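Cell division control protein Cdc48 (Mycobacterium smegmatis, PDB 5E7P) probably binds and hydrolyses ATP at two AAA-type nucleotide sites, as a member of the Cdc48 branch of the AAA ATPase family. Local coordinates at residues W55-L60 against S103-Y108; S20-T25 against P44-A49; R111-S116 against T181-P186; A431-E436 against T464-L469. All blocks are in the same frame, centred on the assembly; numbering follows the deposited sequence.

Contact 1: W55-L60 against S103-Y108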
loop_
_atom_site.group_PDB
_atom_site.type_symbol
_atom_site.label_atom_id
_atom_site.label_comp_id
_atom_site.label_asym_id
_atom_site.label_seq_id
_atom_site.Cartn_x
_atom_site.Cartn_y
_atom_site.Cartn_z
ATOM N N TRP A 55 -4.556 8.097 -10.655
ATOM C CA TRP A 55 -3.332 7.609 -9.999
ATOM C C TRP A 55 -2.840 6.235 -10.469
ATOM O O TRP A 55 -1.751 5.807 -10.094
ATOM C CB TRP A 55 -3.424 7.646 -8.466
ATOM C CG TRP A 55 -3.735 8.996 -7.893
ATOM C CD1 TRP A 55 -4.782 9.315 -7.083
ATOM C CD2 TRP A 55 -2.994 10.209 -8.088
ATOM N NE1 TRP A 55 -4.740 10.647 -6.758
ATOM C CE2 TRP A 55 -3.652 11.220 -7.362
ATOM C CE3 TRP A 55 -1.839 10.538 -8.804
ATOM C CZ2 TRP A 55 -3.196 12.537 -7.330
ATOM C CZ3 TRP A 55 -1.388 11.845 -8.774
ATOM C CH2 TRP A 55 -2.065 12.829 -8.041
ATOM N N ASP A 56 -3.628 5.544 -11.283
ATOM C CA ASP A 56 -3.127 4.324 -11.908
ATOM C C ASP A 56 -2.137 4.691 -13.009
ATOM O O ASP A 56 -2.262 5.742 -13.638
ATOM C CB ASP A 56 -4.266 3.466 -12.460
ATOM C CG ASP A 56 -5.029 2.737 -11.368
ATOM O OD1 ASP A 56 -4.495 2.619 -10.243
ATOM O OD2 ASP A 56 -6.159 2.278 -11.637
ATOM N N ALA A 57 -1.143 3.837 -13.227
ATOM C CA ALA A 57 -0.143 4.096 -14.257
ATOM C C ALA A 57 -0.660 3.697 -15.628
ATOM O O ALA A 57 -1.451 2.761 -15.757
ATOM C CB ALA A 57 1.150 3.362 -13.952
ATOM N N VAL A 58 -0.213 4.418 -16.649
ATOM C CA VAL A 58 -0.533 4.072 -18.028
ATOM C C VAL A 58 0.736 3.899 -18.848
ATOM O O VAL A 58 1.757 4.529 -18.574
ATOM C CB VAL A 58 -1.413 5.140 -18.715
ATOM C CG1 VAL A 58 -2.854 5.019 -18.262
ATOM C CG2 VAL A 58 -0.865 6.539 -18.458
ATOM N N ALA A 59 0.664 3.035 -19.852
ATOM C CA ALA A 59 1.741 2.906 -20.817
ATOM C C ALA A 59 1.543 3.962 -21.895
ATOM O O ALA A 59 0.436 4.137 -22.401
ATOM C CB ALA A 59 1.743 1.515 -21.423
ATOM N N LEU A 60 2.612 4.678 -22.229
ATOM C CA LEU A 60 2.565 5.694 -23.275
ATOM C C LEU A 60 3.529 5.325 -24.394
ATOM O O LEU A 60 4.734 5.195 -24.168
ATOM C CB LEU A 60 2.901 7.074 -22.704
ATOM C CG LEU A 60 1.829 7.687 -21.798
ATOM C CD1 LEU A 60 2.369 8.898 -21.061
ATOM C CD2 LEU A 60 0.595 8.063 -22.607
ATOM N N SER A 103 -2.522 3.095 -22.639
ATOM C CA SER A 103 -3.095 1.832 -22.187
ATOM C C SER A 103 -2.651 1.527 -20.764
ATOM O O SER A 103 -1.558 1.922 -20.356
ATOM C CB SER A 103 -2.665 0.693 -23.112
ATOM O OG SER A 103 -1.274 0.452 -23.004
ATOM N N PRO A 104 -3.501 0.822 -20.001
ATOM C CA PRO A 104 -3.120 0.395 -18.653
ATOM C C PRO A 104 -1.870 -0.472 -18.686
ATOM O O PRO A 104 -1.686 -1.257 -19.616
ATOM C CB PRO A 104 -4.329 -0.429 -18.188
ATOM C CG PRO A 104 -5.090 -0.760 -19.433
ATOM C CD PRO A 104 -4.868 0.400 -20.343
ATOM N N VAL A 105 -1.013 -0.320 -17.684
ATOM C CA VAL A 105 0.211 -1.101 -17.612
ATOM C C VAL A 105 0.351 -1.724 -16.231
ATOM O O VAL A 105 -0.006 -1.114 -15.226
ATOM C CB VAL A 105 1.455 -0.242 -17.950
ATOM C CG1 VAL A 105 1.658 0.858 -16.912
ATOM C CG2 VAL A 105 2.703 -1.111 -18.073
ATOM N N THR A 106 0.838 -2.957 -16.187
ATOM C CA THR A 106 1.135 -3.599 -14.918
ATOM C C THR A 106 2.445 -3.039 -14.376
ATOM O O THR A 106 3.473 -3.060 -15.060
ATOM C CB THR A 106 1.247 -5.128 -15.061
ATOM O OG1 THR A 106 0.026 -5.653 -15.596
ATOM C CG2 THR A 106 1.514 -5.768 -13.705
ATOM N N VAL A 107 2.400 -2.523 -13.152
ATOM C CA VAL A 107 3.583 -1.956 -12.521
ATOM C C VAL A 107 3.914 -2.698 -11.236
ATOM O O VAL A 107 3.220 -2.553 -10.235
ATOM C CB VAL A 107 3.396 -0.462 -12.200
ATOM C CG1 VAL A 107 4.698 0.137 -11.694
ATOM C CG2 VAL A 107 2.915 0.282 -13.427
ATOM N N TYR A 108 4.970 -3.500 -11.269
ATOM C CA TYR A 108 5.407 -4.223 -10.082
ATOM C C TYR A 108 6.293 -3.344 -9.214
ATOM O O TYR A 108 6.884 -2.374 -9.691
ATOM C CB TYR A 108 6.170 -5.489 -10.476
ATOM C CG TYR A 108 5.317 -6.546 -11.144
ATOM C CD1 TYR A 108 4.555 -7.429 -10.388
ATOM C CD2 TYR A 108 5.275 -6.660 -12.529
ATOM C CE1 TYR A 108 3.773 -8.394 -10.989
ATOM C CE2 TYR A 108 4.497 -7.624 -13.139
ATOM C CZ TYR A 108 3.747 -8.489 -12.363
ATOM O OH TYR A 108 2.967 -9.453 -12.961
HETATM O O HOH W 1 -3.047 0.521 -14.846
HETATM O O HOH W 2 0.683 2.374 -24.544
#

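Contact 2: S20-T25 against P44-A49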
loop_
_atom_site.group_PDB
_atom_site.type_symbol
_atom_site.label_atom_id
_atom_site.label_comp_id
_atom_site.label_asym_id
_atom_site.label_seq_id
_atom_site.Cartn_x
_atom_site.Cartn_y
_atom_site.Cartn_z
ATOM N N SER A 20 -7.052 -2.942 -23.002
ATOM C CA SER A 20 -7.692 -1.779 -23.608
ATOM C C SER A 20 -6.666 -0.694 -23.932
ATOM O O SER A 20 -5.633 -0.595 -23.279
ATOM C CB SER A 20 -8.784 -1.228 -22.690
ATOM O OG SER A 20 -8.237 -0.805 -21.455
ATOM N N HIS A 21 -6.959 0.116 -24.945
ATOM C CA HIS A 21 -6.020 1.133 -25.404
ATOM C C HIS A 21 -6.721 2.186 -26.255
ATOM O O HIS A 21 -7.768 1.923 -26.847
ATOM C CB HIS A 21 -4.901 0.485 -26.222
ATOM C CG HIS A 21 -5.386 -0.184 -27.470
ATOM N ND1 HIS A 21 -5.900 -1.462 -27.475
ATOM C CD2 HIS A 21 -5.459 0.259 -28.747
ATOM C CE1 HIS A 21 -6.260 -1.783 -28.706
ATOM N NE2 HIS A 21 -6.002 -0.756 -29.497
ATOM N N LEU A 22 -6.135 3.376 -26.319
ATOM C CA LEU A 22 -6.682 4.461 -27.121
ATOM C C LEU A 22 -5.567 5.291 -27.734
ATOM O O LEU A 22 -4.516 5.484 -27.122
ATOM C CB LEU A 22 -7.566 5.369 -26.269
ATOM C CG LEU A 22 -8.917 4.827 -25.811
ATOM C CD1 LEU A 22 -9.518 5.746 -24.767
ATOM C CD2 LEU A 22 -9.848 4.682 -27.006
ATOM N N ARG A 23 -5.794 5.773 -28.951
ATOM C CA ARG A 23 -4.892 6.738 -29.554
ATOM C C ARG A 23 -5.398 8.134 -29.227
ATOM O O ARG A 23 -6.559 8.452 -29.475
ATOM C CB ARG A 23 -4.820 6.550 -31.068
ATOM C CG ARG A 23 -3.797 7.447 -31.751
ATOM C CD ARG A 23 -4.118 7.633 -33.226
ATOM N NE ARG A 23 -4.196 6.360 -33.938
ATOM C CZ ARG A 23 -4.677 6.220 -35.170
ATOM N NH1 ARG A 23 -5.133 7.277 -35.831
ATOM N NH2 ARG A 23 -4.709 5.022 -35.739
ATOM N N LEU A 24 -4.530 8.962 -28.658
ATOM C CA LEU A 24 -4.902 10.326 -28.315
ATOM C C LEU A 24 -3.916 11.319 -28.915
ATOM O O LEU A 24 -2.868 10.932 -29.430
ATOM C CB LEU A 24 -4.955 10.508 -26.796
ATOM C CG LEU A 24 -5.946 9.649 -26.009
ATOM C CD1 LEU A 24 -5.862 9.978 -24.531
ATOM C CD2 LEU A 24 -7.360 9.855 -26.520
ATOM N N THR A 25 -4.266 12.598 -28.848
ATOM C CA THR A 25 -3.361 13.663 -29.258
ATOM C C THR A 25 -2.559 14.119 -28.045
ATOM O O THR A 25 -3.122 14.398 -26.986
ATOM C CB THR A 25 -4.126 14.862 -29.850
ATOM O OG1 THR A 25 -5.068 14.397 -30.826
ATOM C CG2 THR A 25 -3.161 15.842 -30.503
ATOM N N PRO A 44 -11.372 12.206 -17.755
ATOM C CA PRO A 44 -12.010 11.129 -16.990
ATOM C C PRO A 44 -12.653 10.060 -17.874
ATOM O O PRO A 44 -12.708 8.895 -17.478
ATOM C CB PRO A 44 -13.087 11.867 -16.194
ATOM C CG PRO A 44 -12.535 13.237 -16.016
ATOM C CD PRO A 44 -11.779 13.540 -17.277
ATOM N N GLU A 45 -13.130 10.451 -19.051
ATOM C CA GLU A 45 -13.740 9.494 -19.968
ATOM C C GLU A 45 -12.710 8.487 -20.476
ATOM O O GLU A 45 -13.036 7.324 -20.723
ATOM C CB GLU A 45 -14.415 10.205 -21.141
ATOM C CG GLU A 45 -15.154 9.259 -22.068
ATOM C CD GLU A 45 -15.968 9.981 -23.117
ATOM O OE1 GLU A 45 -15.961 11.230 -23.131
ATOM O OE2 GLU A 45 -16.622 9.292 -23.926
ATOM N N VAL A 46 -11.468 8.938 -20.625
ATOM C CA VAL A 46 -10.374 8.052 -21.004
ATOM C C VAL A 46 -10.113 7.042 -19.890
ATOM O O VAL A 46 -9.952 5.849 -20.146
ATOM C CB VAL A 46 -9.084 8.839 -21.305
ATOM C CG1 VAL A 46 -7.936 7.889 -21.615
ATOM C CG2 VAL A 46 -9.312 9.799 -22.459
ATOM N N LEU A 47 -10.083 7.532 -18.654
ATOM C CA LEU A 47 -9.897 6.678 -17.487
ATOM C C LEU A 47 -10.995 5.623 -17.412
ATOM O O LEU A 47 -10.734 4.460 -17.105
ATOM C CB LEU A 47 -9.890 7.513 -16.205
ATOM C CG LEU A 47 -8.775 8.546 -16.036
ATOM C CD1 LEU A 47 -8.951 9.305 -14.726
ATOM C CD2 LEU A 47 -7.407 7.882 -16.092
ATOM N N ALA A 48 -12.223 6.039 -17.701
ATOM C CA ALA A 48 -13.359 5.128 -17.693
ATOM C C ALA A 48 -13.266 4.113 -18.836
ATOM O O ALA A 48 -13.507 2.922 -18.641
ATOM C CB ALA A 48 -14.660 5.909 -17.771
ATOM N N ALA A 49 -12.908 4.590 -20.024
ATOM C CA ALA A 49 -12.801 3.732 -21.203
ATOM C C ALA A 49 -11.673 2.715 -21.068
ATOM O O ALA A 49 -11.778 1.586 -21.549
ATOM C CB ALA A 49 -12.600 4.577 -22.456
#

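Contact 3: R111-S116 against T181-P186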
loop_
_atom_site.group_PDB
_atom_site.type_symbol
_atom_site.label_atom_id
_atom_site.label_comp_id
_atom_site.label_asym_id
_atom_site.label_seq_id
_atom_site.Cartn_x
_atom_site.Cartn_y
_atom_site.Cartn_z
ATOM N N ARG A 111 12.492 -4.469 -7.547
ATOM C CA ARG A 111 13.517 -5.062 -6.704
ATOM C C ARG A 111 14.682 -4.092 -6.709
ATOM O O ARG A 111 15.247 -3.771 -5.664
ATOM C CB ARG A 111 13.959 -6.423 -7.239
ATOM C CG ARG A 111 12.875 -7.483 -7.208
ATOM C CD ARG A 111 13.415 -8.841 -7.636
ATOM N NE ARG A 111 12.335 -9.761 -7.990
ATOM C CZ ARG A 111 11.910 -9.973 -9.232
ATOM N NH1 ARG A 111 10.918 -10.825 -9.460
ATOM N NH2 ARG A 111 12.480 -9.339 -10.247
ATOM N N SER A 112 15.026 -3.615 -7.901
ATOM C CA SER A 112 16.083 -2.624 -8.053
ATOM C C SER A 112 15.793 -1.706 -9.229
ATOM O O SER A 112 15.024 -2.051 -10.123
ATOM C CB SER A 112 17.442 -3.300 -8.260
ATOM O OG SER A 112 17.549 -3.841 -9.565
ATOM N N VAL A 113 16.403 -0.527 -9.207
ATOM C CA VAL A 113 16.390 0.385 -10.343
ATOM C C VAL A 113 17.771 1.007 -10.451
ATOM O O VAL A 113 18.233 1.663 -9.518
ATOM C CB VAL A 113 15.366 1.524 -10.173
ATOM C CG1 VAL A 113 15.526 2.541 -11.294
ATOM C CG2 VAL A 113 13.945 0.984 -10.136
ATOM N N THR A 114 18.439 0.796 -11.579
ATOM C CA THR A 114 19.759 1.378 -11.782
ATOM C C THR A 114 19.661 2.649 -12.616
ATOM O O THR A 114 19.081 2.649 -13.698
ATOM C CB THR A 114 20.726 0.385 -12.450
ATOM O OG1 THR A 114 20.807 -0.809 -11.663
ATOM C CG2 THR A 114 22.112 0.996 -12.569
ATOM N N VAL A 115 20.223 3.734 -12.097
ATOM C CA VAL A 115 20.184 5.016 -12.787
ATOM C C VAL A 115 21.590 5.493 -13.122
ATOM O O VAL A 115 22.567 5.059 -12.511
ATOM C CB VAL A 115 19.479 6.091 -11.937
ATOM C CG1 VAL A 115 18.031 5.701 -11.678
ATOM C CG2 VAL A 115 20.221 6.303 -10.625
ATOM N N SER A 116 21.687 6.391 -14.095
ATOM C CA SER A 116 22.972 6.953 -14.484
ATOM C C SER A 116 22.945 8.469 -14.373
ATOM O O SER A 116 21.919 9.100 -14.621
ATOM C CB SER A 116 23.333 6.542 -15.911
ATOM O OG SER A 116 24.608 7.040 -16.278
ATOM N N THR A 181 18.967 2.954 -16.547
ATOM C CA THR A 181 19.724 1.999 -17.349
ATOM C C THR A 181 19.254 0.564 -17.135
ATOM O O THR A 181 19.542 -0.315 -17.948
ATOM C CB THR A 181 21.229 2.076 -17.049
ATOM O OG1 THR A 181 21.504 1.443 -15.794
ATOM C CG2 THR A 181 21.684 3.526 -16.996
ATOM N N ALA A 182 18.528 0.336 -16.043
ATOM C CA ALA A 182 18.041 -1.001 -15.715
ATOM C C ALA A 182 16.942 -0.984 -14.656
ATOM O O ALA A 182 16.951 -0.158 -13.742
ATOM C CB ALA A 182 19.192 -1.882 -15.253
ATOM N N VAL A 183 15.997 -1.910 -14.788
ATOM C CA VAL A 183 14.996 -2.145 -13.755
ATOM C C VAL A 183 14.881 -3.643 -13.487
ATOM O O VAL A 183 15.342 -4.462 -14.284
ATOM C CB VAL A 183 13.612 -1.591 -14.151
ATOM C CG1 VAL A 183 13.651 -0.075 -14.249
ATOM C CG2 VAL A 183 13.144 -2.209 -15.460
ATOM N N ASP A 184 14.268 -3.993 -12.364
ATOM C CA ASP A 184 14.083 -5.390 -11.990
ATOM C C ASP A 184 12.855 -5.514 -11.096
ATOM O O ASP A 184 12.800 -4.894 -10.036
ATOM C CB ASP A 184 15.328 -5.922 -11.274
ATOM C CG ASP A 184 15.280 -7.423 -11.048
ATOM O OD1 ASP A 184 14.649 -8.128 -11.862
ATOM O OD2 ASP A 184 15.877 -7.900 -10.057
ATOM N N PRO A 185 11.852 -6.302 -11.520
ATOM C CA PRO A 185 11.761 -7.106 -12.748
ATOM C C PRO A 185 11.664 -6.254 -14.015
ATOM O O PRO A 185 11.356 -5.069 -13.915
ATOM C CB PRO A 185 10.467 -7.902 -12.541
ATOM C CG PRO A 185 9.657 -7.067 -11.626
ATOM C CD PRO A 185 10.645 -6.444 -10.689
ATOM N N PRO A 186 11.950 -6.845 -15.189
ATOM C CA PRO A 186 11.887 -6.119 -16.463
ATOM C C PRO A 186 10.508 -5.526 -16.737
ATOM O O PRO A 186 9.503 -6.039 -16.245
ATOM C CB PRO A 186 12.200 -7.203 -17.498
ATOM C CG PRO A 186 13.014 -8.198 -16.759
ATOM C CD PRO A 186 12.455 -8.218 -15.366
#

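Contact 4: A431-E436 against T464-L469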
loop_
_atom_site.group_PDB
_atom_site.type_symbol
_atom_site.label_atom_id
_atom_site.label_comp_id
_atom_site.label_asym_id
_atom_site.label_seq_id
_atom_site.Cartn_x
_atom_site.Cartn_y
_atom_site.Cartn_z
ATOM N N ALA A 431 4.969 13.717 3.726
ATOM C CA ALA A 431 6.272 14.358 3.621
ATOM C C ALA A 431 6.495 14.852 2.195
ATOM O O ALA A 431 6.953 15.974 1.982
ATOM C CB ALA A 431 7.376 13.399 4.032
ATOM N N ALA A 432 6.155 14.010 1.223
ATOM C CA ALA A 432 6.261 14.378 -0.186
ATOM C C ALA A 432 5.310 15.524 -0.521
ATOM O O ALA A 432 5.635 16.402 -1.320
ATOM C CB ALA A 432 5.978 13.178 -1.071
ATOM N N VAL A 433 4.132 15.508 0.094
ATOM C CA VAL A 433 3.171 16.595 -0.061
ATOM C C VAL A 433 3.781 17.914 0.398
ATOM O O VAL A 433 3.660 18.935 -0.279
ATOM C CB VAL A 433 1.870 16.318 0.727
ATOM C CG1 VAL A 433 1.036 17.582 0.861
ATOM C CG2 VAL A 433 1.065 15.210 0.054
ATOM N N VAL A 434 4.460 17.879 1.541
ATOM C CA VAL A 434 5.081 19.071 2.105
ATOM C C VAL A 434 6.271 19.553 1.271
ATOM O O VAL A 434 6.444 20.757 1.069
ATOM C CB VAL A 434 5.499 18.845 3.575
ATOM C CG1 VAL A 434 6.339 20.002 4.086
ATOM C CG2 VAL A 434 4.267 18.655 4.451
ATOM N N ARG A 435 7.078 18.617 0.778
ATOM C CA ARG A 435 8.207 18.970 -0.080
ATOM C C ARG A 435 7.730 19.668 -1.347
ATOM O O ARG A 435 8.332 20.650 -1.788
ATOM C CB ARG A 435 9.044 17.738 -0.441
ATOM C CG ARG A 435 9.753 17.096 0.742
ATOM C CD ARG A 435 10.916 16.220 0.298
ATOM N NE ARG A 435 10.506 15.201 -0.661
ATOM C CZ ARG A 435 10.010 14.015 -0.323
ATOM N NH1 ARG A 435 9.856 13.700 0.955
ATOM N NH2 ARG A 435 9.664 13.146 -1.265
ATOM N N GLU A 436 6.644 19.157 -1.921
ATOM C CA GLU A 436 6.043 19.761 -3.102
ATOM C C GLU A 436 5.497 21.143 -2.763
ATOM O O GLU A 436 5.608 22.076 -3.557
ATOM C CB GLU A 436 4.927 18.870 -3.655
ATOM C CG GLU A 436 4.172 19.469 -4.831
ATOM C CD GLU A 436 5.037 19.633 -6.069
ATOM O OE1 GLU A 436 5.974 18.828 -6.252
ATOM O OE2 GLU A 436 4.776 20.570 -6.858
ATOM N N THR A 464 -2.629 17.660 -6.096
ATOM C CA THR A 464 -2.957 17.403 -7.495
ATOM C C THR A 464 -1.850 16.638 -8.221
ATOM O O THR A 464 -2.051 16.174 -9.344
ATOM C CB THR A 464 -3.251 18.706 -8.268
ATOM O OG1 THR A 464 -2.032 19.435 -8.466
ATOM C CG2 THR A 464 -4.254 19.573 -7.510
ATOM N N VAL A 465 -0.685 16.504 -7.588
ATOM C CA VAL A 465 0.458 15.855 -8.234
ATOM C C VAL A 465 1.113 14.734 -7.420
ATOM O O VAL A 465 1.904 13.957 -7.955
ATOM C CB VAL A 465 1.548 16.877 -8.628
ATOM C CG1 VAL A 465 1.055 17.783 -9.744
ATOM C CG2 VAL A 465 1.984 17.688 -7.415
ATOM N N ILE A 466 0.793 14.648 -6.133
ATOM C CA ILE A 466 1.410 13.638 -5.277
ATOM C C ILE A 466 0.544 12.390 -5.133
ATOM O O ILE A 466 -0.553 12.442 -4.578
ATOM C CB ILE A 466 1.730 14.192 -3.877
ATOM C CG1 ILE A 466 2.710 15.361 -3.980
ATOM C CG2 ILE A 466 2.297 13.093 -2.989
ATOM C CD1 ILE A 466 4.001 15.012 -4.691
ATOM N N ARG A 467 1.046 11.265 -5.632
ATOM C CA ARG A 467 0.331 10.003 -5.501
ATOM C C ARG A 467 0.699 9.300 -4.203
ATOM O O ARG A 467 1.878 9.076 -3.925
ATOM C CB ARG A 467 0.619 9.079 -6.687
ATOM C CG ARG A 467 -0.110 7.749 -6.590
ATOM C CD ARG A 467 0.100 6.876 -7.809
ATOM N NE ARG A 467 1.468 6.377 -7.921
ATOM C CZ ARG A 467 1.846 5.438 -8.785
ATOM N NH1 ARG A 467 0.955 4.896 -9.601
ATOM N NH2 ARG A 467 3.110 5.037 -8.830
ATOM N N PRO A 468 -0.316 8.952 -3.398
ATOM C CA PRO A 468 -0.085 8.170 -2.182
ATOM C C PRO A 468 0.488 6.804 -2.531
ATOM O O PRO A 468 0.091 6.205 -3.534
ATOM C CB PRO A 468 -1.486 8.027 -1.577
ATOM C CG PRO A 468 -2.423 8.266 -2.713
ATOM C CD PRO A 468 -1.742 9.259 -3.600
ATOM N N LEU A 469 1.419 6.333 -1.706
ATOM C CA LEU A 469 2.091 5.053 -1.910
ATOM C C LEU A 469 1.084 3.906 -1.995
ATOM O O LEU A 469 1.311 2.914 -2.684
ATOM C CB LEU A 469 3.086 4.806 -0.774
ATOM C CG LEU A 469 4.458 4.230 -1.124
ATOM C CD1 LEU A 469 5.098 5.024 -2.248
ATOM C CD2 LEU A 469 5.354 4.226 0.106
#

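Contact 1: W55-L60 against S103-Y108
A59 and S103 form a hydrogen-bonded antiparallel pair, joined by two backbone bonds. A59 N donates to S103 O at 163° at the hydrogen, though the length of this bond is doubtful, and S103 N returns a bond to A59 O over 3.1 Å. The next pair, V58 with P104, is non-hydrogen-bonded, its CA atoms 4.5 Å apart. Past it the pairing gives way to apolar side-chain contact. V105 puts CG1 between its own backbone N and carbonyl carbon (chi1 65°), and this branch lies over the peptide link of the opposite strand, 3.7 Å from V58 C. The same methyl approaches A57 CB at 3.9 Å. On the far side of T106, V107 brings CG2 to 3.6 Å from A57 CB, so the alanine methyl receives two valine branches. Water joins the segments at A57 O, 2.9 Å away, with a weak second bond to V105 O. Further out, V138 packs on both A57 and V107, while S103 and P104 rest against H21 and S20. V58 and L60 bond through their backbones to A68 and T66, which places strand 57-61 between strands 65-72 and 98-104 of a mixed sheet in the CDC48 N-terminal domain.

Contact 2: S20-T25 against P44-A49
L22 and L24 on strand 22-28 meet V46 and A49 on helix 44-50, a helix laid against the sheet of the CDC48 N-terminal domain, whose family belongs to the double-psi beta-barrel clan. The short segments run nearly antiparallel, at 166°, with a closest axis approach of 10.9 Å. That spacing is bridged by a single layer of side chains in ordinary van der Waals contact, and all the touching residues are buried. L22 CD1 does double duty, lying 4.0 Å from A49 CB and 4.1 Å from V46 CG1; the L22 and V46 side chains pass one another running in opposite senses. L24 behaves differently: it reaches toward V46 tip to tip, with its CD1 4.0 Å from V46 CG2. V46 CG1, anti to the backbone N (chi1 177°), is shared by both leucines, since L24 CD1 also lies 4.1 Å from it. The leucine, valine and alanine packing is apolar and made of methyl groups one turn apart on the helix. The alternate residues of the strand segment, H21 and R23, are exposed within the chain instead, touching S103 and A99 of the neighbouring strand 98-104. Helix 690-707 closes over the S20 end, where M702 touches both S20 and L22. There the S20 CB to A49 O approach is long, 4.3 Å, and the polar end is satisfied just beyond: S20 OG is hydrogen-bonded to L50 O.

Contact 3: R111-S116 against T181-P186
The bonding of the second segment begins at T181, whose N donates to T114 O over 2.9 Å; with A182 also opposite T114, this makes a classic beta bulge within strand 177-184. That strand neighbours 112-116 in a mixed sheet, with 196-199 on the other side of 112-116. Weak bonds from T181 OG1 and A182 N reach the same T114 oxygen. T181 also sends CG2 to 3.6 Å from S116 CB. A182 returns the main bond of this pair: its O accepts from T114 N at 2.8 Å, and its CB sits 3.9 Å from T114 CB on the same face of the sheet. V183 is the non-hydrogen-bonded partner of V113, and the two meet through V183 CG1 and V113 CG2 at 4.3 Å on the other face, where V189 touches both. D184 pairs with S112; its O accepts from R111 N and, weakly, from S112 N. Its chi1 of -171° sets CG anti to the backbone N; the carboxylate crosses the extended R111 chain at a slant, and OD1 takes a salt bridge from R111 NH2 at 3.0 Å. The carboxylate and guanidinium planes are 47° apart. P185, joined by a cis peptide bond, lays CD over one face of that guanidinium, 3.5 Å from R111 NH2. The bridge rests on the single NH2-OD1 pair, and with the like-charged R339 close to R111 NH1, D184 would be expected to offset part of that repulsion.

Contact 4: A431-E436 against T464-L469
I466 turns CG1 anti to its carbonyl carbon (chi1 -61°), which leaves CG2 anti to the backbone N, and both branches face the helix that carries A432, V433 and E436. CG2 of I466 meets V433 CG2 at 3.9 Å, the two side chains crossing obliquely, and lies 4.2 Å from A432 CB. The other branch ends at I466 CD1, 4.0 Å from A432 O and 4.1 Å from E436 CB, so this one side chain spans a full turn. The E436 chain bends at chi2 (66°), placing CD close to V465. V465 CG2 then lies 3.8 Å from E436 CG, the side chains crossing at about a right angle. The carboxylate is not left without partners: E436 OE2 forms salt bridges with R37 and R440. F425 and A462 touch V433 from beyond the contact, and L469 N bonds to D429 OD1 further along. Thus the chain leaving helix 456-462 is fastened back on helix 427-448, whose first residues V427 and A428 line an ADP pocket; the arrangement is consistent with the helical lid that follows the first AAA core in Cdc48-type ATPases.

How the contacts relate
Contact 1 is central to the group, touching each of the other three. It lies 12 Å from contact 2, centre to centre, and the strands of both belong to one sheet. Contact 3 lies further off, at 17 Å between centres, and meets it through Y108 CB and P185 CG at 4.0 Å. Contact 4 is joined to it by a probable hydrogen bond, W55 O to R467 NH1 at 2.9 Å, which ties the N-terminal domain to the loop after helix 456-462. Contacts 2, 3 and 4 do not touch one another. The A432 side chain of contact 4 is about 9 Å from a bound ADP, that of P104 in contact 1 about 14 Å.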